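Local structure of ecto-NAD+ glycohydrolase (CD38 molecule) (Bos taurus, 3GC6) at residues P77-T90 and R156-N170. The protein is a glycosylated, disulfide-rich member of the ADP-ribosyl cyclase family, built of a largely helical part and a part centred on a four-stranded parallel sheet. The protein carries 1 engineered substitution. Residues are numbered along the deposited sequence; the frame is centred on the assembly and turned at random.
Sequences PTVPCGQQVFWSKT and RFAESACNTVRVVLN. With NAG (2-acetamido-2-deoxy-beta-D-glucopyranose), chain C.
Gln84 sets NE2 of its tilted amide over the ring centre of Phe157, 3.1 Å above the ring plane, with amide and ring planes 44° apart. An extended side chain, CG opposite the backbone N (chi1 -167°), lets Gln84 NE2 give Phe157 O a fairly straight 2.9 Å hydrogen bond, within the amide plane but from above the carbonyl plane. The other amide atom, OE1, faces Ala161 and accepts from a water that also takes a proton from Val79 N.

The Phe86 ring slides past Phe157 obliquely, centroids 5.0 Å apart and planes at 57°, its CE1 reaching Phe157 CD2 at 3.6 Å; its edge meets Val165, and Phe183 of helix 182-187 touches it too.

Strand 85-88 pairs in parallel with strand 164-170 as the edge of the four-stranded sheet, Phe86 N giving Arg166 O a nearly straight 2.8 Å bond. Beyond the strand, Thr90 OG1 donates to Val168 O at 2.8 Å, an oxygen already bonded by Ser88 N. Asn170 ND2, glycosylated, still gives its remaining N-H to Lys89 O, while OD1 accepts from Ser172 N.

Ahead of both strands, a 2.0 Å disulfide links Cys81 SG, in the type II turn Pro80-Gln83, to Cys162 SG, in the loop before strand 164-170. This disulfide, the backbone ladder and the Thr90 and Asn170 side-chain bonds join the segments along their length, and two bonds orient the glycosylated amide.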
# COMPACT_ATOMS: atom_id res chain seq x y z
N PRO A 77 13.34 3.07 -8.71
CA PRO A 77 12.94 2.06 -9.72
C PRO A 77 13.87 0.84 -9.70
O PRO A 77 14.54 0.51 -10.69
CB PRO A 77 13.11 2.83 -11.03
CG PRO A 77 14.26 3.76 -10.74
CD PRO A 77 14.05 4.22 -9.33
N THR A 78 13.85 0.14 -8.58
CA THR A 78 14.73 -0.99 -8.30
C THR A 78 13.93 -2.27 -8.55
O THR A 78 12.80 -2.37 -8.06
CB THR A 78 15.16 -0.92 -6.82
OG1 THR A 78 15.80 0.34 -6.57
CG2 THR A 78 16.11 -2.03 -6.45
N VAL A 79 14.50 -3.22 -9.27
CA VAL A 79 13.82 -4.47 -9.59
C VAL A 79 14.65 -5.60 -8.98
O VAL A 79 15.90 -5.54 -9.00
CB VAL A 79 13.77 -4.61 -11.14
CG1 VAL A 79 13.32 -6.00 -11.58
CG2 VAL A 79 12.86 -3.51 -11.72
N PRO A 80 13.98 -6.65 -8.44
CA PRO A 80 14.74 -7.76 -7.88
C PRO A 80 15.74 -8.38 -8.85
O PRO A 80 15.51 -8.40 -10.07
CB PRO A 80 13.67 -8.80 -7.52
CG PRO A 80 12.44 -7.97 -7.27
CD PRO A 80 12.53 -6.80 -8.23
N CYS A 81 16.84 -8.89 -8.32
CA CYS A 81 17.85 -9.52 -9.14
C CYS A 81 17.27 -10.56 -10.06
O CYS A 81 16.48 -11.40 -9.64
CB CYS A 81 18.89 -10.18 -8.23
SG CYS A 81 19.75 -8.98 -7.21
N GLY A 82 17.66 -10.50 -11.33
CA GLY A 82 17.24 -11.52 -12.29
C GLY A 82 15.88 -11.28 -12.92
O GLY A 82 15.46 -12.04 -13.80
N GLN A 83 15.18 -10.23 -12.50
CA GLN A 83 13.81 -10.01 -13.01
C GLN A 83 13.69 -8.79 -13.94
O GLN A 83 12.58 -8.44 -14.36
CB GLN A 83 12.83 -9.84 -11.83
CG GLN A 83 12.71 -11.13 -11.02
CD GLN A 83 11.87 -10.95 -9.76
OE1 GLN A 83 10.99 -10.10 -9.70
NE2 GLN A 83 12.20 -11.71 -8.71
N GLN A 84 14.82 -8.15 -14.28
CA GLN A 84 14.75 -6.87 -14.96
C GLN A 84 14.82 -7.01 -16.48
O GLN A 84 15.68 -7.77 -17.00
CB GLN A 84 15.90 -5.98 -14.49
CG GLN A 84 15.80 -4.52 -14.87
CD GLN A 84 16.66 -3.65 -13.96
OE1 GLN A 84 17.02 -4.06 -12.85
NE2 GLN A 84 16.98 -2.46 -14.42
N VAL A 85 13.94 -6.28 -17.18
CA VAL A 85 13.88 -6.26 -18.63
C VAL A 85 14.10 -4.85 -19.17
O VAL A 85 13.48 -3.88 -18.66
CB VAL A 85 12.50 -6.72 -19.10
CG1 VAL A 85 12.37 -6.56 -20.62
CG2 VAL A 85 12.32 -8.22 -18.72
N PHE A 86 14.97 -4.72 -20.17
CA PHE A 86 15.18 -3.49 -20.93
C PHE A 86 14.62 -3.72 -22.32
O PHE A 86 14.44 -4.88 -22.74
CB PHE A 86 16.68 -3.21 -21.07
CG PHE A 86 17.34 -2.89 -19.77
CD1 PHE A 86 17.55 -1.56 -19.40
CD2 PHE A 86 17.73 -3.92 -18.91
CE1 PHE A 86 18.18 -1.26 -18.15
CE2 PHE A 86 18.34 -3.64 -17.69
CZ PHE A 86 18.57 -2.31 -17.31
N TRP A 87 14.29 -2.64 -23.02
CA TRP A 87 13.73 -2.81 -24.35
C TRP A 87 13.98 -1.55 -25.15
O TRP A 87 14.19 -0.47 -24.60
CB TRP A 87 12.22 -3.13 -24.26
CG TRP A 87 11.41 -2.01 -23.62
CD1 TRP A 87 11.16 -1.81 -22.28
CD2 TRP A 87 10.78 -0.93 -24.30
NE1 TRP A 87 10.39 -0.66 -22.09
CE2 TRP A 87 10.16 -0.10 -23.33
CE3 TRP A 87 10.68 -0.57 -25.65
CZ2 TRP A 87 9.43 1.04 -23.67
CZ3 TRP A 87 9.98 0.58 -26.00
CH2 TRP A 87 9.37 1.38 -25.01
N SER A 88 13.95 -1.71 -26.48
CA SER A 88 14.10 -0.53 -27.33
C SER A 88 13.44 -0.84 -28.65
O SER A 88 13.77 -1.84 -29.29
CB SER A 88 15.60 -0.25 -27.55
OG SER A 88 15.81 0.98 -28.24
N LYS A 89 12.46 -0.00 -29.02
CA LYS A 89 11.72 -0.15 -30.29
C LYS A 89 10.81 -1.39 -30.34
O LYS A 89 10.34 -1.77 -31.41
CB LYS A 89 12.64 -0.12 -31.52
CG LYS A 89 13.81 0.89 -31.46
CD LYS A 89 13.31 2.30 -31.26
CE LYS A 89 14.47 3.34 -31.18
NZ LYS A 89 15.32 3.41 -32.41
N THR A 90 10.54 -1.98 -29.18
CA THR A 90 9.75 -3.22 -29.08
C THR A 90 8.71 -3.09 -27.95
O THR A 90 8.43 -4.05 -27.23
CB THR A 90 10.66 -4.40 -28.70
OG1 THR A 90 11.40 -4.01 -27.53
CG2 THR A 90 11.64 -4.70 -29.85
N ARG A 156 18.72 5.38 -13.03
CA ARG A 156 18.67 4.74 -11.72
C ARG A 156 18.30 3.26 -11.89
O ARG A 156 18.87 2.39 -11.24
CB ARG A 156 17.72 5.48 -10.80
CG ARG A 156 18.18 6.91 -10.48
CD ARG A 156 19.40 6.89 -9.55
NE ARG A 156 19.06 6.33 -8.25
CZ ARG A 156 18.66 7.06 -7.20
NH1 ARG A 156 18.58 8.38 -7.32
NH2 ARG A 156 18.35 6.48 -6.05
N PHE A 157 17.41 2.98 -12.85
CA PHE A 157 16.97 1.60 -13.17
C PHE A 157 18.20 0.79 -13.65
O PHE A 157 18.42 -0.33 -13.19
CB PHE A 157 15.92 1.75 -14.28
CG PHE A 157 15.31 0.45 -14.79
CD1 PHE A 157 14.39 -0.27 -14.03
CD2 PHE A 157 15.52 0.07 -16.12
CE1 PHE A 157 13.76 -1.42 -14.56
CE2 PHE A 157 14.90 -1.08 -16.65
CZ PHE A 157 14.03 -1.82 -15.87
N ALA A 158 19.04 1.39 -14.50
CA ALA A 158 20.20 0.67 -15.04
C ALA A 158 21.26 0.49 -13.95
O ALA A 158 21.88 -0.59 -13.85
CB ALA A 158 20.79 1.42 -16.24
N GLU A 159 21.48 1.53 -13.15
CA GLU A 159 22.50 1.46 -12.12
C GLU A 159 22.21 0.42 -11.04
O GLU A 159 23.15 -0.10 -10.41
CB GLU A 159 22.69 2.82 -11.45
CG GLU A 159 23.34 3.82 -12.34
CD GLU A 159 23.21 5.27 -11.80
OE1 GLU A 159 22.60 5.47 -10.73
OE2 GLU A 159 23.72 6.18 -12.47
N SER A 160 20.94 0.13 -10.81
CA SER A 160 20.59 -0.78 -9.72
C SER A 160 20.40 -2.23 -10.19
O SER A 160 20.16 -3.11 -9.36
CB SER A 160 19.31 -0.29 -9.03
OG SER A 160 18.25 -0.27 -9.94
N ALA A 161 20.53 -2.48 -11.49
CA ALA A 161 20.34 -3.84 -12.04
C ALA A 161 21.27 -4.84 -11.38
O ALA A 161 22.41 -4.51 -11.01
CB ALA A 161 20.61 -3.85 -13.53
N CYS A 162 20.78 -6.08 -11.24
CA CYS A 162 21.57 -7.09 -10.56
C CYS A 162 21.43 -8.44 -11.24
O CYS A 162 20.34 -8.78 -11.75
CB CYS A 162 21.12 -7.18 -9.11
SG CYS A 162 21.45 -8.74 -8.25
N ASN A 163 22.53 -9.19 -11.25
CA ASN A 163 22.58 -10.51 -11.87
C ASN A 163 22.19 -10.50 -13.35
O ASN A 163 22.73 -9.68 -14.11
CB ASN A 163 21.80 -11.52 -11.03
CG ASN A 163 22.42 -11.68 -9.64
OD1 ASN A 163 23.59 -11.42 -9.46
ND2 ASN A 163 21.63 -12.13 -8.68
N THR A 164 21.32 -11.40 -13.80
CA THR A 164 21.04 -11.45 -15.24
C THR A 164 19.96 -10.46 -15.63
O THR A 164 18.88 -10.46 -15.02
CB THR A 164 20.64 -12.87 -15.70
OG1 THR A 164 21.77 -13.72 -15.54
CG2 THR A 164 20.21 -12.86 -17.17
N VAL A 165 20.25 -9.62 -16.63
CA VAL A 165 19.22 -8.72 -17.20
C VAL A 165 18.95 -9.13 -18.66
O VAL A 165 19.83 -9.70 -19.31
CB VAL A 165 19.58 -7.22 -17.14
CG1 VAL A 165 19.88 -6.81 -15.68
CG2 VAL A 165 20.76 -6.90 -18.03
N ARG A 166 17.75 -8.81 -19.15
CA ARG A 166 17.36 -9.20 -20.50
C ARG A 166 16.96 -7.94 -21.25
O ARG A 166 16.39 -7.02 -20.68
CB ARG A 166 16.20 -10.21 -20.45
CG ARG A 166 16.63 -11.52 -19.76
CD ARG A 166 15.51 -12.32 -19.12
NE ARG A 166 16.06 -13.62 -18.71
CZ ARG A 166 16.47 -13.89 -17.48
NH1 ARG A 166 16.35 -12.97 -16.53
NH2 ARG A 166 16.98 -15.10 -17.19
N VAL A 167 17.38 -7.83 -22.52
CA VAL A 167 16.84 -6.76 -23.37
C VAL A 167 16.15 -7.33 -24.59
O VAL A 167 16.62 -8.30 -25.20
CB VAL A 167 17.91 -5.71 -23.81
CG1 VAL A 167 19.03 -6.36 -24.63
CG2 VAL A 167 17.27 -4.57 -24.61
N VAL A 168 15.00 -6.74 -24.94
CA VAL A 168 14.23 -7.13 -26.13
C VAL A 168 14.42 -6.07 -27.20
O VAL A 168 14.03 -4.91 -27.04
CB VAL A 168 12.75 -7.19 -25.77
CG1 VAL A 168 11.92 -7.70 -26.95
CG2 VAL A 168 12.54 -8.12 -24.58
N LEU A 169 15.01 -6.50 -28.32
CA LEU A 169 15.33 -5.60 -29.42
C LEU A 169 14.62 -6.03 -30.72
O LEU A 169 14.16 -7.16 -30.82
CB LEU A 169 16.84 -5.57 -29.63
CG LEU A 169 17.63 -5.05 -28.44
CD1 LEU A 169 19.13 -5.12 -28.72
CD2 LEU A 169 17.27 -3.59 -28.12
N ASN A 170 14.55 -5.10 -31.67
CA ASN A 170 13.72 -5.28 -32.86
C ASN A 170 14.52 -5.75 -34.06
O ASN A 170 15.23 -4.95 -34.66
CB ASN A 170 13.04 -3.95 -33.17
CG ASN A 170 11.87 -4.10 -34.12
OD1 ASN A 170 11.92 -4.90 -35.07
ND2 ASN A 170 10.80 -3.34 -33.84
C1 NAG C . 9.72 -3.22 -34.83
C2 NAG C . 8.49 -3.84 -34.14
C3 NAG C . 7.23 -3.49 -34.94
C4 NAG C . 7.13 -2.01 -35.34
C5 NAG C . 8.46 -1.55 -35.93
C6 NAG C . 8.50 -0.05 -36.25
C7 NAG C . 8.87 -5.90 -32.85
C8 NAG C . 9.17 -7.36 -32.92
N2 NAG C . 8.62 -5.30 -34.03
O3 NAG C . 6.07 -3.90 -34.24
O4 NAG C . 6.08 -1.83 -36.30
O5 NAG C . 9.48 -1.83 -34.99
O6 NAG C . 8.11 0.71 -35.12
O7 NAG C . 8.85 -5.31 -31.76
O HOH W 1 16.82 2.30 -8.55
O HOH W 2 17.77 -6.32 -11.48
O HOH W 3 16.96 -2.50 -10.49
O HOH W 4 17.58 -8.51 -13.46
O HOH W 5 16.12 -10.42 -16.29
O HOH W 6 15.43 -2.46 -31.35